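Local coordinates for pullulanase (Klebsiella oxytoca, PDB 2YOC), which hydrolyses the alpha-1,6-glucosidic linkages of pullulan and related branched glucans, and is a substrate of a type 2 secretion system, at residues D970-L975 with E1006-N1011; V962-T967 with L976-D981; D995-A1000 with V1051-L1056. One frame throughout, in Å; residues are numbered along the deposited sequence.

All three contacts lie in the C-terminal beta domain of the pullulanase-type alpha-1,6-glucosidases. Contacts 2 and 3 are strand pairs of one antiparallel sheet: contact 2 joins the outermost strand 962-965 to 975-981, contact 3 joins 994-1002 to 1050-1057, and backbone bonds between Met978 and Val999 and between Val980 and Leu997 tie the two together. Both are buried; contact 3 is almost wholly aliphatic, whereas contact 2 also carries polar side chains and a sulfate at its edge. Contact 1, only partly buried, links the hairpin turn of contact 2 to a second, smaller sheet, and relies on an arginine; Asn966 connects it to contact 2.

Contact 1: residues D970-L975 with E1006-N1011; sequences DQQAGL and ESRTLN
Arg1008 reaches across to the turn at Ala973 and takes hold of its carbonyl oxygen with both terminal nitrogens. NH1 donates to Ala973 O at 2.7 Å and NH2 to the same Ala973 O at 3.0 Å, a forked, end-on grip. The oxygen lies close to the guanidinium plane; NH2 meets it on a lone pair, in the carbonyl plane, while NH1 stands tilted about 21° from that plane. Over one face of the guanidinium lies Gln972, its CB 3.7 Å above the plane and displaced toward the rim. The two long side chains slide past each other in opposite directions, which brings Gln972 NE2 to 3.7 Å from Arg1008 CG, with amide and guanidinium planes 42° apart. A water takes up the other end of the amide: it donates to Gln972 OE1 at 3.0 Å and accepts a weak bond from Thr1009 N. Deeper in, Leu975 CD2 packs on Leu1010 CD1 at 4.1 Å.

The chain of Arg1008 bends at chi2 (76°), which turns CD off the line of CB and CG. Two further groups hold the guanidinium: Glu1006 OE2 forms a salt bridge with Arg1008 NH2 whose hydrogen bond is weak, at 3.4 Å, and Asn1002 OD1 accepts from NH1. The gripped carbonyl belongs to a type II beta turn from Gln972 to Leu975, with Gly974 at positive phi in its third position, and Asn966 braces this turn through Gln972 N and Leu975 O.

Gly974 also bonds through its backbone to Ala1003, just beyond strand 994-1002. Strand 1008-1010 pairs with 1044-1046, whose Leu1046 touches both leucines of the contact, and Gln971, in the same loop as the turn, packs against helix 762-776.

Contact 2: residues V962-T967 with L976-D981; sequences VDFRNT and LVMTVD. With SO4 (sulfate ion), chain U.
Phe964 and Met978, a selenomethionine, sit opposite each other as a non-hydrogen-bonded pair of the antiparallel hairpin, and their side chains lie side by side, pointing the same way. Met978 CG is 3.5 Å from Phe964 CE1, and SE lies 4.8 Å from the ring centroid, 53° off the ring normal: an oblique Met-aromatic contact. Met978 CG stands anti to its backbone N (chi1 -169°), placing that methylene beside CE1 and within 4.0 Å of Val962 CG1. On the same face Val962 and Val980 run alongside each other through their CG2 methyls.

Asp963, Arg965, Val977 and Thr979 occupy the other face. Arg965 CG lies against Val977 CG1 at 3.8 Å and touches Thr979 CG2. Thr979 N donates almost straight to Asp963 O (2.7 Å, 173°), and Asp963 N answers to Thr979 O. Arg965 N bonds to Val977 O, and a water spans Arg965 O and Val977 N.

Next to Arg965 a sulfate, probably from the crystallisation liquor, accepts from Asn966 N at 3.0 Å; Thr967 adds weak bonds, and the sulfate lies at the edge of the Arg965 guanidinium, near its plane. The hairpin has two chemistries: an apolar face, where Phe964 touches Arg773 of helix 762-776 and Met978 Val999 on the next strand, and a mixed face, where Val977 meets Leu1010, Thr979 meets Phe1013, Asp963 OD2 bonds Ser1069 and the arginine probably attracts the anion.

Contact 3: residues D995-A1000 with V1051-L1056; sequences DGLVVA and VAVLEL
Val998 N donates to Leu1054 O at 2.7 Å, nearly in line with the carbonyl though bent at the hydrogen (138°), and Leu1054 N returns a bond to Val998 O of the same length. Ala1000 and Ala1052 repeat this reciprocal pairing, both bonds close to straight. Farther along, Leu1056 N reaches Gly996 O from 41° above the carbonyl plane, while Leu1056 O accepts from Asp995 N at 2.8 Å.

These bonds join two inner strands of the five-stranded antiparallel sheet in the C-terminal domain, 994-1002 and 1050-1057, flanked by 975-981 and 1019-1020.

On one face Val998 and Leu1054 cross obliquely, CB to CB at 3.9 Å. Leu1054 CG is anti to its carbonyl carbon (chi1 -65°), and beyond it CD2 comes within 3.9 Å of Val998 CG1. Phe1013 covers Val998, and Leu1046 packs on both alanines. On the other face Leu997 CD1 rests against Val1053 CG1 at 3.8 Å and the CB of Glu1055, whose buried carboxylate pairs with Arg993 in a salt bridge. The side chain of Asp995, at the corner of the chain, lies about 4 Å from a bound calcium ion that Asp982, Ser989, Asp991, Leu994 and Gln1058 coordinate.

Contact 1: residues D970-L975 with E1006-N1011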
ATOM      1  N   ASP B 970       2.359  -2.875 -17.009  1.00 87.71           N
ATOM      2  CA  ASP B 970       2.507  -3.412 -18.364  1.00 87.72           C
ATOM      3  C   ASP B 970       3.934  -3.361 -18.950  1.00 85.15           C
ATOM      4  O   ASP B 970       4.123  -3.798 -20.092  1.00 83.85           O
ATOM      5  CB  ASP B 970       1.529  -2.670 -19.308  1.00 91.94           C
ATOM      6  CG  ASP B 970       1.635  -1.138 -19.337  1.00113.20           C
ATOM      7  OD1 ASP B 970       2.225  -0.549 -18.385  1.00115.09           O
ATOM      8  OD2 ASP B 970       1.078  -0.522 -20.272  1.00122.31           O
ATOM      9  N   GLN B 971       4.920  -2.828 -18.185  1.00 77.59           N
ATOM     10  CA  GLN B 971       6.301  -2.625 -18.618  1.00 75.78           C
ATOM     11  C   GLN B 971       7.022  -3.837 -19.192  1.00 81.42           C
ATOM     12  O   GLN B 971       6.750  -4.964 -18.781  1.00 82.11           O
ATOM     13  CB  GLN B 971       7.134  -1.962 -17.514  1.00 75.42           C
ATOM     14  CG  GLN B 971       7.556  -2.889 -16.374  1.00 75.06           C
ATOM     15  CD  GLN B 971       8.619  -2.263 -15.515  1.00 86.78           C
ATOM     16  OE1 GLN B 971       8.332  -1.742 -14.428  1.00 79.16           O
ATOM     17  NE2 GLN B 971       9.877  -2.312 -15.977  1.00 77.48           N
ATOM     18  N   GLN B 972       7.946  -3.588 -20.154  1.00 78.04           N
ATOM     19  CA  GLN B 972       8.822  -4.582 -20.798  1.00 77.03           C
ATOM     20  C   GLN B 972      10.048  -4.727 -19.905  1.00 77.89           C
ATOM     21  O   GLN B 972      10.695  -3.725 -19.594  1.00 78.20           O
ATOM     22  CB  GLN B 972       9.262  -4.117 -22.202  1.00 78.52           C
ATOM     23  CG  GLN B 972       8.152  -4.092 -23.240  1.00 99.39           C
ATOM     24  CD  GLN B 972       8.699  -4.024 -24.648  1.00129.04           C
ATOM     25  OE1 GLN B 972       8.980  -2.939 -25.179  1.00125.13           O
ATOM     26  NE2 GLN B 972       8.831  -5.179 -25.296  1.00124.84           N
ATOM     27  N   ALA B 973      10.358  -5.951 -19.471  1.00 71.96           N
ATOM     28  CA  ALA B 973      11.498  -6.206 -18.578  1.00 69.36           C
ATOM     29  C   ALA B 973      12.844  -5.903 -19.226  1.00 73.03           C
ATOM     30  O   ALA B 973      13.009  -6.078 -20.426  1.00 71.43           O
ATOM     31  CB  ALA B 973      11.460  -7.633 -18.069  1.00 69.59           C
ATOM     32  N   GLY B 974      13.776  -5.401 -18.431  1.00 71.73           N
ATOM     33  CA  GLY B 974      15.118  -5.069 -18.907  1.00 72.11           C
ATOM     34  C   GLY B 974      15.249  -3.791 -19.722  1.00 75.60           C
ATOM     35  O   GLY B 974      16.364  -3.403 -20.070  1.00 76.01           O
ATOM     36  N   LEU B 975      14.134  -3.118 -20.036  1.00 69.61           N
ATOM     37  CA  LEU B 975      14.200  -1.876 -20.782  1.00 67.69           C
ATOM     38  C   LEU B 975      14.128  -0.693 -19.821  1.00 70.57           C
ATOM     39  O   LEU B 975      13.125  -0.496 -19.120  1.00 70.83           O
ATOM     40  CB  LEU B 975      13.104  -1.811 -21.837  1.00 68.11           C
ATOM     41  CG  LEU B 975      13.208  -0.693 -22.854  1.00 70.52           C
ATOM     42  CD1 LEU B 975      14.318  -0.974 -23.833  1.00 70.88           C
ATOM     43  CD2 LEU B 975      11.888  -0.527 -23.589  1.00 70.00           C
ATOM     44  N   GLU B1006      16.160 -10.245 -26.278  1.00 85.70           N
ATOM     45  CA  GLU B1006      15.316  -9.915 -27.437  1.00 86.20           C
ATOM     46  C   GLU B1006      15.509  -8.418 -27.799  1.00 86.49           C
ATOM     47  O   GLU B1006      15.684  -7.582 -26.910  1.00 82.54           O
ATOM     48  CB  GLU B1006      13.815 -10.290 -27.188  1.00 88.56           C
ATOM     49  CG  GLU B1006      13.157  -9.670 -25.941  1.00103.73           C
ATOM     50  CD  GLU B1006      11.701  -9.993 -25.600  1.00126.89           C
ATOM     51  OE1 GLU B1006      10.841  -9.977 -26.516  1.00108.49           O
ATOM     52  OE2 GLU B1006      11.411 -10.191 -24.392  1.00116.29           O
ATOM     53  N   SER B1007      15.529  -8.089 -29.087  1.00 84.69           N
ATOM     54  CA  SER B1007      15.668  -6.683 -29.464  1.00 84.38           C
ATOM     55  C   SER B1007      14.322  -5.970 -29.207  1.00 87.37           C
ATOM     56  O   SER B1007      13.258  -6.593 -29.315  1.00 87.28           O
ATOM     57  CB  SER B1007      16.131  -6.544 -30.910  1.00 89.19           C
ATOM     58  OG  SER B1007      15.104  -6.050 -31.748  1.00 99.00           O
ATOM     59  N   ARG B1008      14.371  -4.688 -28.828  1.00 82.34           N
ATOM     60  CA  ARG B1008      13.161  -3.950 -28.477  1.00 81.85           C
ATOM     61  C   ARG B1008      12.842  -2.755 -29.336  1.00 86.66           C
ATOM     62  O   ARG B1008      13.679  -2.323 -30.133  1.00 86.91           O
ATOM     63  CB  ARG B1008      13.181  -3.570 -26.993  1.00 79.93           C
ATOM     64  CG  ARG B1008      12.323  -4.471 -26.124  1.00 87.50           C
ATOM     65  CD  ARG B1008      12.961  -5.826 -25.850  1.00 88.09           C
ATOM     66  NE  ARG B1008      12.184  -6.598 -24.883  1.00 92.94           N
ATOM     67  CZ  ARG B1008      12.274  -6.453 -23.565  1.00 98.28           C
ATOM     68  NH1 ARG B1008      13.097  -5.546 -23.043  1.00 83.26           N
ATOM     69  NH2 ARG B1008      11.525  -7.198 -22.756  1.00 72.03           N
ATOM     70  N   THR B1009      11.604  -2.229 -29.195  1.00 83.19           N
ATOM     71  CA  THR B1009      11.138  -1.085 -29.979  1.00 82.74           C
ATOM     72  C   THR B1009      10.638   0.097 -29.122  1.00 82.81           C
ATOM     73  O   THR B1009      10.068  -0.092 -28.034  1.00 81.49           O
ATOM     74  CB  THR B1009      10.237  -1.542 -31.132  1.00 92.83           C
ATOM     75  OG1 THR B1009      10.751  -2.760 -31.679  1.00 91.03           O
ATOM     76  CG2 THR B1009      10.177  -0.529 -32.246  1.00 94.33           C
ATOM     77  N   LEU B1010      10.911   1.319 -29.607  1.00 76.91           N
ATOM     78  CA  LEU B1010      10.580   2.559 -28.922  1.00 75.80           C
ATOM     79  C   LEU B1010       9.747   3.459 -29.786  1.00 82.84           C
ATOM     80  O   LEU B1010      10.272   4.201 -30.629  1.00 81.98           O
ATOM     81  CB  LEU B1010      11.858   3.285 -28.447  1.00 73.97           C
ATOM     82  CG  LEU B1010      12.332   3.011 -27.021  1.00 76.50           C
ATOM     83  CD1 LEU B1010      13.000   1.668 -26.904  1.00 75.17           C
ATOM     84  CD2 LEU B1010      13.323   4.059 -26.584  1.00 79.78           C
ATOM     85  N   ASN B1011       8.429   3.400 -29.555  1.00 83.58           N
ATOM     86  CA  ASN B1011       7.426   4.203 -30.259  1.00 86.60           C
ATOM     87  C   ASN B1011       6.982   5.403 -29.410  1.00 93.01           C
ATOM     88  O   ASN B1011       6.194   6.243 -29.872  1.00 93.06           O
ATOM     89  CB  ASN B1011       6.227   3.350 -30.688  1.00 93.54           C
ATOM     90  CG  ASN B1011       6.536   1.966 -31.231  1.00132.90           C
ATOM     91  OD1 ASN B1011       7.629   1.648 -31.723  1.00129.76           O
ATOM     92  ND2 ASN B1011       5.561   1.095 -31.089  1.00129.23           N
TER
HETATM   93  O   HOH W   1       8.597  -3.489 -28.111  1.00 64.21           O

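Contact 2: residues V962-T967 with L976-D981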
ATOM      1  N   VAL B 962      14.064  15.210 -15.159  1.00 51.30           N
ATOM      2  CA  VAL B 962      14.165  13.756 -15.274  1.00 51.11           C
ATOM      3  C   VAL B 962      12.812  13.064 -15.078  1.00 56.38           C
ATOM      4  O   VAL B 962      12.041  13.383 -14.158  1.00 55.57           O
ATOM      5  CB  VAL B 962      15.254  13.185 -14.341  1.00 53.72           C
ATOM      6  CG1 VAL B 962      15.281  11.657 -14.375  1.00 54.47           C
ATOM      7  CG2 VAL B 962      16.614  13.758 -14.683  1.00 52.39           C
ATOM      8  N   ASP B 963      12.540  12.130 -15.988  1.00 55.36           N
ATOM      9  CA  ASP B 963      11.388  11.236 -16.027  1.00 56.58           C
ATOM     10  C   ASP B 963      11.777   9.973 -16.794  1.00 58.90           C
ATOM     11  O   ASP B 963      12.832   9.936 -17.442  1.00 56.38           O
ATOM     12  CB  ASP B 963      10.123  11.920 -16.612  1.00 59.67           C
ATOM     13  CG  ASP B 963       8.766  11.338 -16.187  1.00 76.39           C
ATOM     14  OD1 ASP B 963       8.727  10.511 -15.236  1.00 80.17           O
ATOM     15  OD2 ASP B 963       7.746  11.739 -16.768  1.00 83.83           O
ATOM     16  N   PHE B 964      10.932   8.934 -16.684  1.00 57.34           N
ATOM     17  CA  PHE B 964      11.128   7.631 -17.303  1.00 56.80           C
ATOM     18  C   PHE B 964       9.911   7.167 -18.043  1.00 63.65           C
ATOM     19  O   PHE B 964       8.776   7.461 -17.637  1.00 61.78           O
ATOM     20  CB  PHE B 964      11.462   6.574 -16.245  1.00 56.78           C
ATOM     21  CG  PHE B 964      12.687   6.849 -15.418  1.00 56.09           C
ATOM     22  CD1 PHE B 964      13.935   6.407 -15.832  1.00 58.15           C
ATOM     23  CD2 PHE B 964      12.591   7.520 -14.209  1.00 57.70           C
ATOM     24  CE1 PHE B 964      15.067   6.627 -15.047  1.00 58.42           C
ATOM     25  CE2 PHE B 964      13.728   7.757 -13.432  1.00 59.75           C
ATOM     26  CZ  PHE B 964      14.959   7.319 -13.865  1.00 57.55           C
ATOM     27  N   ARG B 965      10.169   6.380 -19.115  1.00 64.35           N
ATOM     28  CA  ARG B 965       9.172   5.682 -19.953  1.00 65.21           C
ATOM     29  C   ARG B 965       9.377   4.168 -19.766  1.00 70.79           C
ATOM     30  O   ARG B 965      10.400   3.758 -19.213  1.00 69.93           O
ATOM     31  CB  ARG B 965       9.256   6.067 -21.438  1.00 64.13           C
ATOM     32  CG  ARG B 965       9.678   7.497 -21.686  1.00 69.57           C
ATOM     33  CD  ARG B 965       8.503   8.428 -21.581  1.00 80.54           C
ATOM     34  NE  ARG B 965       8.083   8.926 -22.887  1.00 99.67           N
ATOM     35  CZ  ARG B 965       6.959   8.581 -23.512  1.00118.54           C
ATOM     36  NH1 ARG B 965       6.126   7.693 -22.964  1.00 98.92           N
ATOM     37  NH2 ARG B 965       6.658   9.115 -24.690  1.00108.66           N
ATOM     38  N   ASN B 966       8.414   3.346 -20.228  1.00 70.79           N
ATOM     39  CA  ASN B 966       8.369   1.880 -20.070  1.00 71.93           C
ATOM     40  C   ASN B 966       8.255   1.575 -18.577  1.00 77.45           C
ATOM     41  O   ASN B 966       9.023   0.816 -17.984  1.00 75.49           O
ATOM     42  CB  ASN B 966       9.532   1.141 -20.759  1.00 70.96           C
ATOM     43  CG  ASN B 966       9.468  -0.353 -20.569  1.00 83.40           C
ATOM     44  OD1 ASN B 966       8.449  -1.008 -20.836  1.00 68.22           O
ATOM     45  ND2 ASN B 966      10.502  -0.892 -19.955  1.00 74.88           N
ATOM     46  N   THR B 967       7.314   2.270 -17.975  1.00 77.12           N
ATOM     47  CA  THR B 967       7.012   2.205 -16.564  1.00 78.05           C
ATOM     48  C   THR B 967       5.601   1.646 -16.422  1.00 86.34           C
ATOM     49  O   THR B 967       4.852   1.581 -17.415  1.00 88.62           O
ATOM     50  CB  THR B 967       7.184   3.602 -15.934  1.00 84.51           C
ATOM     51  OG1 THR B 967       6.591   4.587 -16.784  1.00 88.66           O
ATOM     52  CG2 THR B 967       8.629   3.961 -15.717  1.00 80.17           C
ATOM     53  N   LEU B 976      15.231   0.065 -19.756  1.00 63.77           N
ATOM     54  CA  LEU B 976      15.334   1.249 -18.915  1.00 60.21           C
ATOM     55  C   LEU B 976      15.420   2.446 -19.830  1.00 58.76           C
ATOM     56  O   LEU B 976      16.347   2.556 -20.633  1.00 55.94           O
ATOM     57  CB  LEU B 976      16.538   1.165 -17.961  1.00 59.13           C
ATOM     58  CG  LEU B 976      16.491   0.026 -16.953  1.00 62.94           C
ATOM     59  CD1 LEU B 976      17.883  -0.387 -16.536  1.00 62.08           C
ATOM     60  CD2 LEU B 976      15.629   0.379 -15.757  1.00 65.83           C
ATOM     61  N   VAL B 977      14.391   3.295 -19.771  1.00 55.08           N
ATOM     62  CA  VAL B 977      14.272   4.470 -20.629  1.00 54.90           C
ATOM     63  C   VAL B 977      14.159   5.730 -19.778  1.00 62.73           C
ATOM     64  O   VAL B 977      13.152   5.917 -19.083  1.00 64.63           O
ATOM     65  CB  VAL B 977      13.139   4.327 -21.685  1.00 57.56           C
ATOM     66  CG1 VAL B 977      12.941   5.621 -22.455  1.00 57.51           C
ATOM     67  CG2 VAL B 977      13.439   3.190 -22.659  1.00 57.45           C
HETATM   68  N   MSE B 978      15.209   6.586 -19.819  1.00 57.50           N
HETATM   69  CA  MSE B 978      15.258   7.826 -19.049  1.00 55.45           C
HETATM   70  C   MSE B 978      15.238   9.018 -19.960  1.00 58.84           C
HETATM   71  O   MSE B 978      15.988   9.048 -20.933  1.00 59.61           O
HETATM   72  CB  MSE B 978      16.510   7.858 -18.167  1.00 56.86           C
HETATM   73  CG  MSE B 978      16.508   9.000 -17.139  1.00 63.82           C
HETATM   74 SE   MSE B 978      18.039   8.979 -15.930  1.00 71.73          SE
HETATM   75  CE  MSE B 978      19.458   9.363 -17.179  1.00 67.36           C
ATOM     76  N   THR B 979      14.402  10.015 -19.636  1.00 53.90           N
ATOM     77  CA  THR B 979      14.319  11.241 -20.416  1.00 54.02           C
ATOM     78  C   THR B 979      14.768  12.431 -19.557  1.00 57.89           C
ATOM     79  O   THR B 979      14.380  12.501 -18.392  1.00 58.91           O
ATOM     80  CB  THR B 979      12.915  11.443 -21.045  1.00 61.23           C
ATOM     81  OG1 THR B 979      11.976  11.849 -20.059  1.00 65.54           O
ATOM     82  CG2 THR B 979      12.409  10.234 -21.803  1.00 53.11           C
ATOM     83  N   VAL B 980      15.614  13.340 -20.120  1.00 51.19           N
ATOM     84  CA  VAL B 980      16.119  14.534 -19.423  1.00 48.45           C
ATOM     85  C   VAL B 980      15.757  15.773 -20.230  1.00 53.07           C
ATOM     86  O   VAL B 980      16.212  15.926 -21.362  1.00 55.02           O
ATOM     87  CB  VAL B 980      17.627  14.491 -19.068  1.00 49.90           C
ATOM     88  CG1 VAL B 980      18.014  15.714 -18.239  1.00 48.49           C
ATOM     89  CG2 VAL B 980      17.992  13.195 -18.321  1.00 49.29           C
ATOM     90  N   ASP B 981      14.940  16.657 -19.646  1.00 45.63           N
ATOM     91  CA  ASP B 981      14.461  17.859 -20.301  1.00 43.10           C
ATOM     92  C   ASP B 981      15.450  19.006 -20.262  1.00 49.01           C
ATOM     93  O   ASP B 981      16.077  19.259 -19.236  1.00 49.04           O
ATOM     94  CB  ASP B 981      13.114  18.314 -19.695  1.00 43.56           C
ATOM     95  CG  ASP B 981      12.302  19.226 -20.601  1.00 53.27           C
ATOM     96  OD1 ASP B 981      12.585  19.263 -21.805  1.00 53.43           O
ATOM     97  OD2 ASP B 981      11.363  19.894 -20.102  1.00 62.36           O
TER
HETATM   98  S   SO4 U2085       5.135   4.833 -20.534  1.00124.88           S
HETATM   99  O1  SO4 U2085       4.798   3.751 -19.581  1.00129.95           O
HETATM  100  O2  SO4 U2085       5.904   5.860 -19.822  1.00128.08           O
HETATM  101  O3  SO4 U2085       3.914   5.463 -21.046  1.00130.77           O
HETATM  102  O4  SO4 U2085       5.901   4.258 -21.684  1.00130.82           O
HETATM  103  O   HOH W   2      12.378   2.345 -17.765  1.00 45.06           O

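Contact 3: residues D995-A1000 with V1051-L1056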
ATOM      1  N   ASP B 995      18.014  19.982 -26.647  1.00 61.42           N
ATOM      2  CA  ASP B 995      16.702  20.365 -26.125  1.00 61.44           C
ATOM      3  C   ASP B 995      16.279  19.309 -25.107  1.00 65.64           C
ATOM      4  O   ASP B 995      15.393  19.556 -24.300  1.00 66.09           O
ATOM      5  CB  ASP B 995      15.655  20.411 -27.251  1.00 64.15           C
ATOM      6  CG  ASP B 995      15.155  21.789 -27.676  1.00 73.67           C
ATOM      7  OD1 ASP B 995      15.489  22.793 -26.984  1.00 73.89           O
ATOM      8  OD2 ASP B 995      14.416  21.866 -28.700  1.00 78.44           O
ATOM      9  N   GLY B 996      16.918  18.144 -25.170  1.00 60.99           N
ATOM     10  CA  GLY B 996      16.625  17.009 -24.311  1.00 59.80           C
ATOM     11  C   GLY B 996      17.488  15.800 -24.597  1.00 63.56           C
ATOM     12  O   GLY B 996      18.206  15.764 -25.600  1.00 64.08           O
ATOM     13  N   LEU B 997      17.409  14.788 -23.710  1.00 59.32           N
ATOM     14  CA  LEU B 997      18.180  13.535 -23.756  1.00 58.05           C
ATOM     15  C   LEU B 997      17.347  12.301 -23.490  1.00 60.36           C
ATOM     16  O   LEU B 997      16.422  12.331 -22.671  1.00 58.09           O
ATOM     17  CB  LEU B 997      19.260  13.577 -22.665  1.00 57.22           C
ATOM     18  CG  LEU B 997      20.667  13.184 -23.030  1.00 61.60           C
ATOM     19  CD1 LEU B 997      20.893  13.225 -24.551  1.00 62.45           C
ATOM     20  CD2 LEU B 997      21.660  14.080 -22.315  1.00 60.36           C
ATOM     21  N   VAL B 998      17.744  11.184 -24.123  1.00 57.75           N
ATOM     22  CA  VAL B 998      17.130   9.868 -23.903  1.00 58.02           C
ATOM     23  C   VAL B 998      18.224   8.828 -23.643  1.00 62.48           C
ATOM     24  O   VAL B 998      19.135   8.670 -24.462  1.00 63.77           O
ATOM     25  CB  VAL B 998      16.115   9.399 -24.987  1.00 62.33           C
ATOM     26  CG1 VAL B 998      15.588   8.009 -24.681  1.00 61.85           C
ATOM     27  CG2 VAL B 998      14.952  10.369 -25.113  1.00 63.04           C
ATOM     28  N   VAL B 999      18.139   8.140 -22.503  1.00 57.05           N
ATOM     29  CA  VAL B 999      19.038   7.047 -22.197  1.00 57.13           C
ATOM     30  C   VAL B 999      18.193   5.771 -22.318  1.00 64.30           C
ATOM     31  O   VAL B 999      17.173   5.617 -21.629  1.00 63.43           O
ATOM     32  CB  VAL B 999      19.738   7.167 -20.824  1.00 60.28           C
ATOM     33  CG1 VAL B 999      20.610   5.942 -20.537  1.00 60.13           C
ATOM     34  CG2 VAL B 999      20.571   8.434 -20.733  1.00 59.48           C
ATOM     35  N   ALA B1000      18.597   4.877 -23.218  1.00 63.68           N
ATOM     36  CA  ALA B1000      17.896   3.620 -23.385  1.00 65.86           C
ATOM     37  C   ALA B1000      18.847   2.475 -23.135  1.00 70.28           C
ATOM     38  O   ALA B1000      19.903   2.402 -23.755  1.00 69.10           O
ATOM     39  CB  ALA B1000      17.271   3.528 -24.765  1.00 68.17           C
ATOM     40  N   VAL B1051      22.969  -0.199 -25.178  1.00 61.95           N
ATOM     41  CA  VAL B1051      22.784   1.102 -24.556  1.00 61.12           C
ATOM     42  C   VAL B1051      22.896   2.244 -25.608  1.00 63.06           C
ATOM     43  O   VAL B1051      23.865   2.306 -26.363  1.00 61.12           O
ATOM     44  CB  VAL B1051      23.573   1.312 -23.218  1.00 64.11           C
ATOM     45  CG1 VAL B1051      24.937   0.635 -23.225  1.00 63.48           C
ATOM     46  CG2 VAL B1051      23.698   2.786 -22.843  1.00 62.94           C
ATOM     47  N   ALA B1052      21.857   3.094 -25.679  1.00 60.27           N
ATOM     48  CA  ALA B1052      21.782   4.209 -26.619  1.00 60.80           C
ATOM     49  C   ALA B1052      21.505   5.532 -25.946  1.00 63.78           C
ATOM     50  O   ALA B1052      20.656   5.617 -25.058  1.00 65.68           O
ATOM     51  CB  ALA B1052      20.711   3.949 -27.658  1.00 62.83           C
ATOM     52  N   VAL B1053      22.201   6.566 -26.386  1.00 57.32           N
ATOM     53  CA  VAL B1053      21.970   7.920 -25.903  1.00 56.01           C
ATOM     54  C   VAL B1053      21.339   8.638 -27.085  1.00 62.36           C
ATOM     55  O   VAL B1053      22.022   8.925 -28.073  1.00 63.44           O
ATOM     56  CB  VAL B1053      23.239   8.637 -25.364  1.00 58.10           C
ATOM     57  CG1 VAL B1053      22.937  10.080 -25.018  1.00 56.81           C
ATOM     58  CG2 VAL B1053      23.801   7.911 -24.148  1.00 57.59           C
ATOM     59  N   LEU B1054      20.016   8.813 -27.038  1.00 58.63           N
ATOM     60  CA  LEU B1054      19.317   9.484 -28.120  1.00 59.63           C
ATOM     61  C   LEU B1054      19.191  10.933 -27.705  1.00 66.88           C
ATOM     62  O   LEU B1054      18.747  11.222 -26.588  1.00 67.87           O
ATOM     63  CB  LEU B1054      17.932   8.860 -28.405  1.00 60.23           C
ATOM     64  CG  LEU B1054      17.829   7.398 -28.929  1.00 64.11           C
ATOM     65  CD1 LEU B1054      19.120   6.894 -29.536  1.00 63.22           C
ATOM     66  CD2 LEU B1054      17.397   6.482 -27.841  1.00 66.73           C
ATOM     67  N   GLU B1055      19.656  11.839 -28.564  1.00 63.18           N
ATOM     68  CA  GLU B1055      19.632  13.254 -28.262  1.00 63.17           C
ATOM     69  C   GLU B1055      18.681  14.028 -29.142  1.00 69.49           C
ATOM     70  O   GLU B1055      18.559  13.737 -30.336  1.00 70.34           O
ATOM     71  CB  GLU B1055      21.043  13.868 -28.251  1.00 63.97           C
ATOM     72  CG  GLU B1055      22.083  13.161 -29.102  1.00 73.55           C
ATOM     73  CD  GLU B1055      23.465  13.775 -29.035  1.00 95.72           C
ATOM     74  OE1 GLU B1055      23.936  14.040 -27.904  1.00 63.77           O
ATOM     75  OE2 GLU B1055      24.080  13.981 -30.110  1.00 99.79           O
ATOM     76  N   LEU B1056      18.003  15.015 -28.530  1.00 66.00           N
ATOM     77  CA  LEU B1056      17.032  15.910 -29.149  1.00 66.92           C
ATOM     78  C   LEU B1056      17.766  17.218 -29.509  1.00 71.61           C
ATOM     79  O   LEU B1056      17.984  18.061 -28.629  1.00 71.82           O
ATOM     80  CB  LEU B1056      15.913  16.205 -28.145  1.00 66.87           C
ATOM     81  CG  LEU B1056      14.489  16.275 -28.645  1.00 72.93           C
ATOM     82  CD1 LEU B1056      13.589  16.781 -27.545  1.00 73.70           C
ATOM     83  CD2 LEU B1056      14.345  17.202 -29.851  1.00 76.88           C
TER